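Local atomic coordinates of endonuclease NucS (Pyrococcus abyssi, PDB entry 2VLD), a protein that cleaves single-stranded 3' and 5' extremities of branched DNA, binds single-stranded DNA, and works as a homodimer that interacts with PCNA. Residues R2-K7 against V111-E116; E8-E13 against I105-L110; G26-I31 against I53-P58; N74-G79 against I90-R95; K85-I90 against R99-I104. The protein carries 2 engineered substitutions. All coordinates share one frame; numbering follows the deposited sequence.

Contact 1: R2-K7 against V111-E116; sequences RKVIIK and VVFLAE
An antiparallel strand pair joins strand 4-7 to strand 106-113 in the sheet of the N-terminal PH-like domain, with Val4, Ile5 and Ile6 opposite Phe113, Val112 and Val111. Ile5 and Val112 form the hydrogen-bonded pair. Ile5 N donates to Val112 O at 2.9 Å, and Val112 N returns the bond to Ile5 O. Leu114 N reaches Lys3 O at 2.8 Å. That same oxygen sits at the edge of the Phe113 ring, in its plane. Ile5 shares its face with Val112, which rests on Ala22 of helix 12-25. Here Ile5 CD1 meets Leu114 CD1 at 3.6 Å. The face with Val4, Ile6, Val111 and Phe113 turns to the second subunit, where Phe32 stacks edge-to-face on Phe113 and the two Ile6 residues meet. Ile6 and Val111 lie side by side, CG1 to CG2 at 3.7 Å. Val4 CG2 approaches Phe113 CD1 at 4.0 Å. Lys3 forms a salt bridge to Asp51 of that subunit, and Glu116 to its Arg34. Between themselves they make a long salt bridge: Lys3 CG lies beside the backbone N (chi1 -75°), and the chain, extended beyond it, runs past Leu114 O and brings NZ to 3.5 Å from Glu116 OE2.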
# COMPACT_ATOMS: atom_id res chain seq x y z
N ARG A 2 5.86 -14.64 17.65
CA ARG A 2 5.20 -15.40 16.58
C ARG A 2 5.28 -14.63 15.26
O ARG A 2 6.39 -14.29 14.82
CB ARG A 2 3.78 -15.89 16.93
CG ARG A 2 3.59 -17.36 16.50
CD ARG A 2 2.16 -17.88 16.62
NE ARG A 2 1.45 -17.89 15.33
CZ ARG A 2 0.58 -18.83 14.94
NH1 ARG A 2 0.30 -19.87 15.72
NH2 ARG A 2 -0.01 -18.72 13.74
N LYS A 3 4.15 -14.34 14.63
CA LYS A 3 4.19 -13.71 13.30
C LYS A 3 4.13 -12.19 13.32
O LYS A 3 4.49 -11.53 12.35
CB LYS A 3 3.15 -14.32 12.37
CG LYS A 3 3.55 -15.69 11.86
CD LYS A 3 2.81 -16.10 10.60
CE LYS A 3 3.41 -17.39 10.05
NZ LYS A 3 2.65 -17.98 8.91
N VAL A 4 3.70 -11.62 14.45
CA VAL A 4 3.64 -10.18 14.60
C VAL A 4 4.44 -9.73 15.82
O VAL A 4 4.23 -10.23 16.92
CB VAL A 4 2.17 -9.69 14.67
CG1 VAL A 4 2.01 -8.49 15.62
CG2 VAL A 4 1.65 -9.37 13.29
N ILE A 5 5.38 -8.81 15.61
CA ILE A 5 6.07 -8.18 16.72
C ILE A 5 5.79 -6.68 16.68
O ILE A 5 5.90 -6.05 15.64
CB ILE A 5 7.58 -8.43 16.67
CG1 ILE A 5 7.86 -9.93 16.68
CG2 ILE A 5 8.28 -7.79 17.86
CD1 ILE A 5 8.78 -10.35 15.60
N ILE A 6 5.40 -6.14 17.82
CA ILE A 6 5.03 -4.74 17.92
C ILE A 6 5.83 -4.04 19.01
O ILE A 6 6.16 -4.64 20.04
CB ILE A 6 3.54 -4.60 18.25
CG1 ILE A 6 2.69 -5.08 17.08
CG2 ILE A 6 3.19 -3.15 18.62
CD1 ILE A 6 1.24 -5.34 17.43
N LYS A 7 6.15 -2.77 18.77
CA LYS A 7 6.64 -1.89 19.81
C LYS A 7 5.77 -0.63 19.77
O LYS A 7 5.86 0.15 18.82
CB LYS A 7 8.12 -1.57 19.58
CG LYS A 7 9.02 -1.72 20.82
CD LYS A 7 9.31 -3.20 21.14
CE LYS A 7 10.69 -3.40 21.79
NZ LYS A 7 10.77 -2.93 23.20
N VAL A 111 5.71 -2.27 13.42
CA VAL A 111 5.25 -3.65 13.42
C VAL A 111 6.07 -4.49 12.43
O VAL A 111 6.17 -4.15 11.24
CB VAL A 111 3.76 -3.74 13.03
CG1 VAL A 111 3.33 -5.19 12.91
CG2 VAL A 111 2.89 -2.99 14.03
N VAL A 112 6.66 -5.58 12.93
CA VAL A 112 7.32 -6.55 12.06
C VAL A 112 6.31 -7.66 11.84
O VAL A 112 5.65 -8.11 12.78
CB VAL A 112 8.61 -7.14 12.69
CG1 VAL A 112 9.30 -8.10 11.73
CG2 VAL A 112 9.56 -6.02 13.08
N PHE A 113 6.19 -8.10 10.60
CA PHE A 113 5.22 -9.12 10.23
C PHE A 113 5.92 -10.21 9.44
O PHE A 113 6.18 -10.06 8.26
CB PHE A 113 4.07 -8.50 9.44
CG PHE A 113 3.04 -9.49 8.99
CD1 PHE A 113 2.79 -10.66 9.70
CD2 PHE A 113 2.28 -9.22 7.85
CE1 PHE A 113 1.82 -11.57 9.26
CE2 PHE A 113 1.30 -10.12 7.41
CZ PHE A 113 1.07 -11.29 8.12
N LEU A 114 6.24 -11.29 10.13
CA LEU A 114 6.98 -12.39 9.53
C LEU A 114 6.01 -13.22 8.70
O LEU A 114 5.48 -14.23 9.15
CB LEU A 114 7.64 -13.23 10.62
CG LEU A 114 8.53 -12.38 11.53
CD1 LEU A 114 8.38 -12.79 12.98
CD2 LEU A 114 9.96 -12.47 11.07
N ALA A 115 5.80 -12.75 7.48
CA ALA A 115 4.79 -13.29 6.60
C ALA A 115 5.42 -14.27 5.62
O ALA A 115 6.50 -14.01 5.09
CB ALA A 115 4.11 -12.17 5.86
N GLU A 116 4.73 -15.38 5.37
CA GLU A 116 5.16 -16.40 4.41
C GLU A 116 4.99 -15.93 2.97
O GLU A 116 4.03 -15.22 2.66
CB GLU A 116 4.36 -17.70 4.59
CG GLU A 116 5.02 -18.77 5.47
CD GLU A 116 4.11 -19.98 5.74
OE1 GLU A 116 3.42 -20.45 4.79
OE2 GLU A 116 4.09 -20.47 6.89

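Contact 2: E8-E13 against I105-L110; sequences ENPSEE and IEPYSL
Pro10 and Pro107 have the largest shares of this contact, and they meet through apolar atoms. The two rings slide past each other in opposite directions, with Pro10 CD 3.8 Å from Pro107 CB. Pro10 CG also reaches Leu110 CB at 4.1 Å. The Leu110 side chain packs on Ile15 and Leu18 of helix 12-25 and on Ile31, and Pro10 touches Ile15 too, so Pro10 and Leu110 meet the same helix. Polar groups meet here without bonding, and no hydrogen bond links the two segments. The Asn9 side chain approaches Pro107 O, with ND2 at 3.5 Å. Pro10 CD faces the same oxygen at 3.3 Å. The CA atoms of Glu8 and Ser109 are 4.8 Å apart. The Tyr108 ring has Glu106 O over the centre of one face, 4.0 Å above its plane. Its OH is hydrogen-bonded to Asp51 of the same chain, and its side chain also packs on Lys3 of the second subunit. Ser11 is the N-cap of helix 12-25. Tyr108 and Ser109 together face Phe32, forming a classic beta bulge in strand 106-113. The contact therefore joins the N-cap turn of helix 12-25 to a bulged strand of the PH-like domain.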
# COMPACT_ATOMS: atom_id res chain seq x y z
N GLU A 8 4.91 -0.46 20.79
CA GLU A 8 3.88 0.60 20.78
C GLU A 8 4.48 2.01 20.88
O GLU A 8 3.76 3.01 20.88
CB GLU A 8 2.79 0.38 21.85
CG GLU A 8 1.47 1.09 21.48
CD GLU A 8 0.33 0.84 22.47
OE1 GLU A 8 0.50 1.17 23.67
OE2 GLU A 8 -0.73 0.33 22.04
N ASN A 9 5.80 2.05 20.99
CA ASN A 9 6.61 3.22 20.72
C ASN A 9 8.03 2.69 20.68
O ASN A 9 8.41 1.90 21.55
CB ASN A 9 6.47 4.29 21.80
CG ASN A 9 6.97 5.65 21.35
OD1 ASN A 9 8.18 5.85 21.17
ND2 ASN A 9 6.05 6.59 21.18
N PRO A 10 8.78 2.99 19.61
CA PRO A 10 10.20 2.66 19.57
C PRO A 10 11.16 3.86 19.68
O PRO A 10 10.87 4.95 19.20
CB PRO A 10 10.32 2.02 18.18
CG PRO A 10 9.13 2.61 17.37
CD PRO A 10 8.32 3.47 18.31
N SER A 11 12.31 3.63 20.31
CA SER A 11 13.41 4.57 20.23
C SER A 11 14.31 4.13 19.09
O SER A 11 14.04 3.10 18.46
CB SER A 11 14.18 4.60 21.54
OG SER A 11 15.17 3.59 21.56
N GLU A 12 15.36 4.89 18.82
CA GLU A 12 16.32 4.58 17.75
C GLU A 12 17.02 3.24 17.96
O GLU A 12 17.23 2.49 17.01
CB GLU A 12 17.38 5.68 17.62
CG GLU A 12 16.82 7.07 17.33
CD GLU A 12 17.90 8.05 16.88
OE1 GLU A 12 19.09 7.66 16.77
OE2 GLU A 12 17.56 9.23 16.64
N GLU A 13 17.38 2.94 19.21
CA GLU A 13 17.87 1.62 19.57
C GLU A 13 16.91 0.54 19.05
O GLU A 13 17.33 -0.38 18.34
CB GLU A 13 18.02 1.50 21.09
CG GLU A 13 19.33 2.01 21.66
CD GLU A 13 19.73 1.27 22.93
OE1 GLU A 13 18.95 0.41 23.41
OE2 GLU A 13 20.83 1.54 23.47
N ILE A 105 9.73 11.96 12.74
CA ILE A 105 9.55 12.99 13.74
C ILE A 105 9.11 12.35 15.05
O ILE A 105 9.60 12.70 16.13
CB ILE A 105 8.51 14.01 13.26
CG1 ILE A 105 9.16 14.95 12.25
CG2 ILE A 105 7.89 14.78 14.44
CD1 ILE A 105 8.21 15.89 11.58
N GLU A 106 8.21 11.39 14.93
CA GLU A 106 7.49 10.85 16.05
C GLU A 106 7.00 9.46 15.61
O GLU A 106 6.03 9.36 14.85
CB GLU A 106 6.33 11.79 16.38
CG GLU A 106 5.22 11.21 17.25
CD GLU A 106 5.52 11.25 18.74
OE1 GLU A 106 6.53 11.88 19.14
OE2 GLU A 106 4.74 10.65 19.51
N PRO A 107 7.70 8.40 16.04
CA PRO A 107 7.29 7.06 15.64
C PRO A 107 6.22 6.50 16.58
O PRO A 107 6.53 6.12 17.70
CB PRO A 107 8.58 6.24 15.73
CG PRO A 107 9.47 7.00 16.69
CD PRO A 107 8.91 8.38 16.90
N TYR A 108 4.97 6.48 16.12
CA TYR A 108 3.87 6.01 16.96
C TYR A 108 3.94 4.52 17.21
O TYR A 108 3.55 4.04 18.27
CB TYR A 108 2.52 6.34 16.34
CG TYR A 108 2.28 7.81 16.08
CD1 TYR A 108 2.12 8.28 14.77
CD2 TYR A 108 2.21 8.73 17.12
CE1 TYR A 108 1.88 9.62 14.52
CE2 TYR A 108 1.97 10.07 16.88
CZ TYR A 108 1.82 10.51 15.57
OH TYR A 108 1.58 11.83 15.29
N SER A 109 4.44 3.77 16.23
CA SER A 109 4.56 2.33 16.36
C SER A 109 5.25 1.72 15.16
O SER A 109 5.18 2.25 14.05
CB SER A 109 3.19 1.66 16.51
OG SER A 109 3.30 0.26 16.34
N LEU A 110 5.90 0.60 15.40
CA LEU A 110 6.52 -0.19 14.36
C LEU A 110 6.02 -1.62 14.53
O LEU A 110 5.92 -2.12 15.65
CB LEU A 110 8.04 -0.10 14.49
CG LEU A 110 8.94 -0.76 13.44
CD1 LEU A 110 10.35 -0.20 13.50
CD2 LEU A 110 8.96 -2.28 13.60

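Contact 3: G26-I31 against I53-P58; sequences GGVVTI and IIIIKP
Val29 and Ile31 pair with Ile56 and Ile54 through four backbone hydrogen bonds. Val29 N donates to Ile56 O, and Ile56 N answers to Val29 O at 2.8 Å. Ile31 and Ile54 exchange the same two bonds, with Ile31 N 2.9 Å from Ile54 O. Thr30 and Ile55 form the non-hydrogen-bonded pair between them. On the face of Val29 and Ile31, Val29 CB lies 4.0 Å from Ile56 CB, and the Ile31 and Ile56 CD1 methyls approach more loosely. On the other face, Thr30 and Ile53 lie side by side, CG2 to CG2 at 3.7 Å. Val28 spreads its two methyls between two partners. CG1, anti to the backbone N (chi1 177°), meets Ile55 CG2 at 3.9 Å, while CG2, beside the N, meets Pro58 CD. Beyond the strand ends, Pro58 CG sits 3.3 Å from Gly26 O and also near Gly27 O. A second shell holds both faces. Leu19 and Ala22 of helix 12-25, together with Leu110, cover Val29, and Phe62 covers Ile54 and Ile56. Across the other face, Val28 packs on Ile53 of the second subunit, and Ile53 on its Val28. This is a regular antiparallel ladder of strands 28-40 and 50-56, part of the curved sheet of the PH-like domain.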
# COMPACT_ATOMS: atom_id res chain seq x y z
N GLY A 26 13.41 -12.04 7.21
CA GLY A 26 12.71 -11.73 5.97
C GLY A 26 11.26 -11.31 6.19
O GLY A 26 10.37 -11.74 5.47
N GLY A 27 11.04 -10.46 7.19
CA GLY A 27 9.69 -9.97 7.48
C GLY A 27 9.39 -8.63 6.85
O GLY A 27 10.27 -7.98 6.28
N VAL A 28 8.12 -8.22 6.95
CA VAL A 28 7.66 -6.93 6.45
C VAL A 28 7.62 -5.96 7.63
O VAL A 28 7.05 -6.28 8.68
CB VAL A 28 6.25 -7.02 5.80
CG1 VAL A 28 5.76 -5.64 5.35
CG2 VAL A 28 6.27 -7.98 4.63
N VAL A 29 8.24 -4.79 7.44
CA VAL A 29 8.17 -3.69 8.41
C VAL A 29 7.05 -2.73 8.04
O VAL A 29 6.97 -2.29 6.89
CB VAL A 29 9.50 -2.88 8.48
CG1 VAL A 29 9.51 -1.95 9.69
CG2 VAL A 29 10.70 -3.82 8.52
N THR A 30 6.18 -2.42 9.00
CA THR A 30 5.16 -1.40 8.82
C THR A 30 5.26 -0.39 9.96
O THR A 30 5.03 -0.73 11.12
CB THR A 30 3.73 -1.98 8.78
OG1 THR A 30 3.65 -2.98 7.77
CG2 THR A 30 2.70 -0.89 8.48
N ILE A 31 5.61 0.85 9.62
CA ILE A 31 5.74 1.90 10.61
C ILE A 31 4.57 2.86 10.48
O ILE A 31 4.20 3.28 9.38
CB ILE A 31 7.07 2.65 10.43
CG1 ILE A 31 8.25 1.70 10.67
CG2 ILE A 31 7.16 3.82 11.39
CD1 ILE A 31 9.52 2.05 9.89
N ILE A 53 1.92 5.90 6.80
CA ILE A 53 2.19 4.49 7.01
C ILE A 53 3.26 4.09 6.01
O ILE A 53 3.13 4.39 4.81
CB ILE A 53 0.95 3.62 6.75
CG1 ILE A 53 -0.23 4.11 7.59
CG2 ILE A 53 1.25 2.18 7.09
CD1 ILE A 53 -1.51 3.33 7.40
N ILE A 54 4.30 3.42 6.48
CA ILE A 54 5.46 3.13 5.67
C ILE A 54 5.70 1.62 5.68
O ILE A 54 5.85 1.02 6.76
CB ILE A 54 6.73 3.84 6.24
CG1 ILE A 54 6.61 5.36 6.12
CG2 ILE A 54 7.98 3.37 5.52
CD1 ILE A 54 6.21 6.05 7.39
N ILE A 55 5.75 1.02 4.49
CA ILE A 55 5.83 -0.43 4.35
C ILE A 55 7.14 -0.81 3.67
O ILE A 55 7.46 -0.32 2.59
CB ILE A 55 4.60 -0.98 3.59
CG1 ILE A 55 3.33 -0.72 4.40
CG2 ILE A 55 4.72 -2.46 3.33
CD1 ILE A 55 2.03 -1.00 3.67
N ILE A 56 7.92 -1.67 4.32
CA ILE A 56 9.20 -2.07 3.79
C ILE A 56 9.15 -3.58 3.64
O ILE A 56 8.98 -4.32 4.62
CB ILE A 56 10.38 -1.67 4.72
CG1 ILE A 56 10.30 -0.18 5.09
CG2 ILE A 56 11.72 -2.02 4.09
CD1 ILE A 56 11.21 0.23 6.25
N LYS A 57 9.27 -4.05 2.41
CA LYS A 57 9.19 -5.47 2.13
C LYS A 57 10.57 -6.04 1.96
O LYS A 57 11.50 -5.32 1.56
CB LYS A 57 8.38 -5.71 0.87
CG LYS A 57 6.99 -5.16 0.96
CD LYS A 57 6.11 -5.72 -0.11
CE LYS A 57 4.71 -5.15 0.06
NZ LYS A 57 3.86 -5.48 -1.12
N PRO A 58 10.72 -7.34 2.25
CA PRO A 58 12.00 -8.06 2.19
C PRO A 58 12.76 -7.87 0.87
O PRO A 58 13.99 -7.78 0.88
CB PRO A 58 11.57 -9.51 2.35
CG PRO A 58 10.36 -9.43 3.18
CD PRO A 58 9.63 -8.24 2.67

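Contact 4: N74-G79 against I90-R95; sequences NWQPPG and ISIRRR
Gln76 packs closely against Ile90 and Ile92 in the tight part of the contact. Gln76 and Ile90 slide past each other in opposite directions, with Gln76 CB 3.7 Å and CG 4.0 Å from Ile90 CG2. Gln76 CG is anti to the backbone N (chi1 -156°), and the chain then turns toward Ile92. Its NE2 lies 3.6 Å from Ile92 CG2. Phe62 and Leu100 also touch Gln76. An alanine here would probably open a gap where CG and the amide lay, beside Ile92 CG2, because only CB would remain against Ile90. Pro77 and Ile92 meet tip to tip, CG to CD1 at 3.6 Å. Beyond them the contact becomes sparse and lies nearer the surface. Gly79 O lies over one face of the Arg94 guanidinium, 3.5 Å above its plane and offset toward the rim. Arg94 NE comes nearest, 3.6 Å from that oxygen. No hydrogen bond links the segments, and the strand axes are 8.6 Å apart at closest, at 58° to each other. Strand 74-76 bonds to strand 62-65, and strand 87-92 to strands 81-84 and 98-104. The contact is side-chain packing between two non-adjacent strands of the curled sheet of the PH-like domain.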
# COMPACT_ATOMS: atom_id res chain seq x y z
N ASN A 74 4.65 8.08 -2.24
CA ASN A 74 5.97 7.86 -2.78
C ASN A 74 6.22 6.36 -2.59
O ASN A 74 5.63 5.76 -1.67
CB ASN A 74 6.99 8.67 -1.99
CG ASN A 74 7.12 10.10 -2.48
OD1 ASN A 74 7.60 10.34 -3.59
ND2 ASN A 74 6.68 11.06 -1.65
N TRP A 75 7.06 5.77 -3.43
CA TRP A 75 7.28 4.34 -3.44
C TRP A 75 8.67 3.99 -4.06
O TRP A 75 9.27 4.81 -4.77
CB TRP A 75 6.16 3.62 -4.22
CG TRP A 75 6.31 3.71 -5.72
CD1 TRP A 75 7.02 2.85 -6.55
CD2 TRP A 75 5.77 4.72 -6.57
NE1 TRP A 75 6.93 3.27 -7.87
CE2 TRP A 75 6.18 4.42 -7.91
CE3 TRP A 75 4.99 5.87 -6.34
CZ2 TRP A 75 5.83 5.23 -9.01
CZ3 TRP A 75 4.63 6.69 -7.45
CH2 TRP A 75 5.05 6.36 -8.77
N GLN A 76 9.15 2.78 -3.82
CA GLN A 76 10.42 2.36 -4.43
C GLN A 76 10.42 0.87 -4.74
O GLN A 76 10.02 0.06 -3.90
CB GLN A 76 11.59 2.72 -3.52
CG GLN A 76 12.86 2.87 -4.26
CD GLN A 76 13.34 4.28 -4.37
OE1 GLN A 76 13.96 4.80 -3.45
NE2 GLN A 76 13.10 4.90 -5.52
N PRO A 77 10.89 0.49 -5.94
CA PRO A 77 10.72 -0.87 -6.48
C PRO A 77 11.51 -1.93 -5.72
O PRO A 77 12.40 -1.59 -4.95
CB PRO A 77 11.28 -0.76 -7.91
CG PRO A 77 12.23 0.40 -7.88
CD PRO A 77 11.65 1.36 -6.86
N PRO A 78 11.16 -3.23 -5.92
CA PRO A 78 12.05 -4.27 -5.39
C PRO A 78 13.49 -4.03 -5.84
O PRO A 78 13.73 -3.65 -6.98
CB PRO A 78 11.52 -5.55 -6.03
CG PRO A 78 10.09 -5.26 -6.32
CD PRO A 78 9.99 -3.80 -6.61
N GLY A 79 14.43 -4.20 -4.92
CA GLY A 79 15.84 -4.10 -5.25
C GLY A 79 16.50 -2.83 -4.76
O GLY A 79 17.67 -2.57 -5.06
N ILE A 90 15.55 4.73 1.42
CA ILE A 90 15.66 3.69 0.42
C ILE A 90 16.26 4.31 -0.82
O ILE A 90 15.72 5.28 -1.38
CB ILE A 90 14.30 2.92 0.22
CG1 ILE A 90 14.48 1.69 -0.67
CG2 ILE A 90 13.24 3.78 -0.36
CD1 ILE A 90 13.81 0.39 -0.11
N SER A 91 17.43 3.81 -1.20
CA SER A 91 18.14 4.29 -2.37
C SER A 91 18.18 3.21 -3.42
O SER A 91 18.54 2.06 -3.14
CB SER A 91 19.58 4.71 -2.03
OG SER A 91 19.62 5.57 -0.92
N ILE A 92 17.79 3.58 -4.62
CA ILE A 92 18.06 2.77 -5.79
C ILE A 92 19.12 3.55 -6.58
O ILE A 92 18.85 4.58 -7.18
CB ILE A 92 16.73 2.34 -6.58
CG1 ILE A 92 17.02 1.29 -7.66
CG2 ILE A 92 15.96 3.53 -7.17
CD1 ILE A 92 15.87 0.28 -7.97
N ARG A 93 20.36 3.11 -6.48
CA ARG A 93 21.35 3.58 -7.44
C ARG A 93 21.46 2.55 -8.53
O ARG A 93 22.55 2.28 -9.04
CB ARG A 93 22.71 3.87 -6.81
CG ARG A 93 23.05 3.12 -5.55
CD ARG A 93 24.20 3.84 -4.94
NE ARG A 93 24.15 3.95 -3.49
CZ ARG A 93 24.53 5.04 -2.82
NH1 ARG A 93 24.95 6.12 -3.49
NH2 ARG A 93 24.47 5.07 -1.50
N ARG A 94 20.31 1.96 -8.87
CA ARG A 94 20.24 0.97 -9.93
C ARG A 94 19.99 1.64 -11.29
O ARG A 94 19.07 1.30 -12.04
CB ARG A 94 19.26 -0.16 -9.61
CG ARG A 94 19.76 -1.12 -8.53
CD ARG A 94 19.32 -2.55 -8.84
NE ARG A 94 19.72 -3.51 -7.81
CZ ARG A 94 19.22 -4.74 -7.67
NH1 ARG A 94 18.28 -5.19 -8.50
NH2 ARG A 94 19.65 -5.52 -6.69
N ARG A 95 20.84 2.64 -11.54
CA ARG A 95 21.14 3.20 -12.87
C ARG A 95 20.33 4.40 -13.37
O ARG A 95 20.77 5.08 -14.32
CB ARG A 95 21.43 2.14 -13.95
CG ARG A 95 22.93 2.01 -14.20
CD ARG A 95 23.59 3.39 -14.11
NE ARG A 95 24.99 3.44 -14.51
CZ ARG A 95 25.85 4.38 -14.12
NH1 ARG A 95 25.45 5.35 -13.30
NH2 ARG A 95 27.11 4.35 -14.54

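Contact 5: K85-I90 against R99-I104; sequences KENSMI and RLEVEI. Engineered in segment 85-90: Met89 (natural residue Ile).
Glu86 starts the contact with a weak hydrogen bond, its O accepting Ile104 N at 3.4 Å. Next, Asn87 stands opposite Glu103 and turns its amide to Glu101. Its CG lies between the backbone N and the carbonyl carbon (chi1 84°). ND2 makes a weak bond to Glu101 OE2, and its position is not certain. Glu101 OE2 also makes a weak hydrogen bond to His183 of the second subunit. An alanine in place of Glu101 would probably leave the Asn87 amide without this acceptor and His183 without its weak bond. Ser88 pairs with Val102: Val102 N reaches Ser88 O at 2.8 Å, and Ser88 N bonds back to Val102 O. The segments are the two arms of the beta hairpin 87-92 and 98-104, antiparallel in the sheet of the PH-like domain. Met89 is an engineered substitution, present as selenomethionine (isoleucine in the natural protein). Its CG is modelled over one face of the Arg99 guanidinium, but this placement is doubtful. At Ile90, N bonds to Leu100 O, Leu100 N bonds to Ile90 O at 2.9 Å, and Ile90 CG2 meets Leu100 CB at 3.8 Å.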
# COMPACT_ATOMS: atom_id res chain seq x y z
N LYS A 85 19.28 5.94 10.34
CA LYS A 85 20.11 6.90 11.11
C LYS A 85 19.31 8.05 11.79
O LYS A 85 19.86 9.14 12.02
CB LYS A 85 21.19 7.51 10.19
CG LYS A 85 22.44 7.99 10.92
CD LYS A 85 23.04 9.25 10.29
CE LYS A 85 24.28 9.70 11.07
NZ LYS A 85 24.76 11.06 10.69
N GLU A 86 18.04 7.80 12.14
CA GLU A 86 17.03 8.84 12.48
C GLU A 86 16.09 9.10 11.27
O GLU A 86 15.02 9.72 11.37
CB GLU A 86 17.66 10.13 13.04
CG GLU A 86 16.83 11.41 12.91
CD GLU A 86 15.47 11.35 13.59
OE1 GLU A 86 15.12 10.31 14.20
OE2 GLU A 86 14.73 12.36 13.51
N ASN A 87 16.52 8.61 10.12
CA ASN A 87 15.68 8.57 8.95
C ASN A 87 15.75 7.15 8.39
O ASN A 87 16.75 6.45 8.59
CB ASN A 87 16.15 9.61 7.93
CG ASN A 87 17.31 9.11 7.04
OD1 ASN A 87 18.03 8.17 7.40
ND2 ASN A 87 17.49 9.75 5.89
N SER A 88 14.69 6.70 7.74
CA SER A 88 14.80 5.52 6.90
C SER A 88 14.99 6.05 5.49
O SER A 88 14.23 6.92 5.04
CB SER A 88 13.56 4.63 7.01
OG SER A 88 13.40 4.16 8.33
N MSE A 89 16.04 5.57 4.82
CA MSE A 89 16.25 5.87 3.41
C MSE A 89 16.17 4.61 2.58
O MSE A 89 16.67 3.55 2.97
CB MSE A 89 17.63 6.50 3.16
CG MSE A 89 17.90 7.83 3.82
SE MSE A 89 19.34 7.71 5.14
CE MSE A 89 20.95 8.16 4.10
N ILE A 90 15.55 4.73 1.42
CA ILE A 90 15.66 3.69 0.42
C ILE A 90 16.26 4.31 -0.82
O ILE A 90 15.72 5.28 -1.38
CB ILE A 90 14.30 2.92 0.22
CG1 ILE A 90 14.48 1.69 -0.67
CG2 ILE A 90 13.24 3.78 -0.36
CD1 ILE A 90 13.81 0.39 -0.11
N ARG A 99 16.55 8.57 -4.29
CA ARG A 99 16.59 8.58 -2.83
C ARG A 99 15.25 8.94 -2.23
O ARG A 99 14.74 10.03 -2.44
CB ARG A 99 17.66 9.56 -2.32
CG ARG A 99 18.28 9.13 -0.99
CD ARG A 99 19.30 10.14 -0.49
NE ARG A 99 18.68 11.04 0.48
CZ ARG A 99 18.94 11.03 1.78
NH1 ARG A 99 19.84 10.20 2.28
NH2 ARG A 99 18.30 11.87 2.58
N LEU A 100 14.69 8.02 -1.46
CA LEU A 100 13.49 8.31 -0.73
C LEU A 100 13.78 8.25 0.76
O LEU A 100 14.16 7.21 1.28
CB LEU A 100 12.36 7.35 -1.12
CG LEU A 100 10.96 7.64 -0.57
CD1 LEU A 100 10.53 9.01 -0.98
CD2 LEU A 100 9.98 6.61 -1.07
N GLU A 101 13.57 9.37 1.44
CA GLU A 101 13.82 9.46 2.88
C GLU A 101 12.57 9.76 3.70
O GLU A 101 11.78 10.63 3.36
CB GLU A 101 14.90 10.51 3.16
CG GLU A 101 14.89 11.04 4.58
CD GLU A 101 15.96 12.08 4.84
OE1 GLU A 101 16.46 12.69 3.87
OE2 GLU A 101 16.31 12.30 6.02
N VAL A 102 12.42 9.01 4.77
CA VAL A 102 11.39 9.28 5.75
C VAL A 102 12.13 9.81 6.96
O VAL A 102 12.76 9.03 7.69
CB VAL A 102 10.61 8.00 6.12
CG1 VAL A 102 9.66 8.25 7.28
CG2 VAL A 102 9.83 7.49 4.92
N GLU A 103 12.10 11.11 7.19
CA GLU A 103 12.68 11.62 8.43
C GLU A 103 11.63 11.51 9.51
O GLU A 103 10.62 12.20 9.49
CB GLU A 103 13.28 13.04 8.29
CG GLU A 103 12.41 14.20 8.73
CD GLU A 103 13.17 15.52 8.72
OE1 GLU A 103 13.04 16.28 7.74
OE2 GLU A 103 13.91 15.78 9.69
N ILE A 104 11.87 10.58 10.43
CA ILE A 104 10.91 10.28 11.48
C ILE A 104 10.91 11.40 12.50
O ILE A 104 11.95 11.75 13.06
CB ILE A 104 11.23 8.95 12.16
CG1 ILE A 104 11.33 7.83 11.11
CG2 ILE A 104 10.21 8.66 13.26
CD1 ILE A 104 11.33 6.44 11.67

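How the contacts relate
All five contacts reach one antiparallel sheet, and all touch the second subunit. Contacts 3 and 5 are buried; contacts 1, 2 and 4 are partly exposed. Contacts 1, 3 and 5 are strand ladders, held by backbone bonds. Contacts 2 and 4 have no hydrogen bond between their segments and rely on side-chain packing, with prolines in both and an amide and a guanidinium in contact 4. Contacts 1 and 2 share strand 106-113, which also bonds to strand 28-40 of contact 3. Contacts 4 and 5 share Ile90 and strand 87-92. Contact 3 is almost wholly aliphatic. Contact 5 adds charged and amide groups on one face, and contact 1 places its charges at the subunit interface.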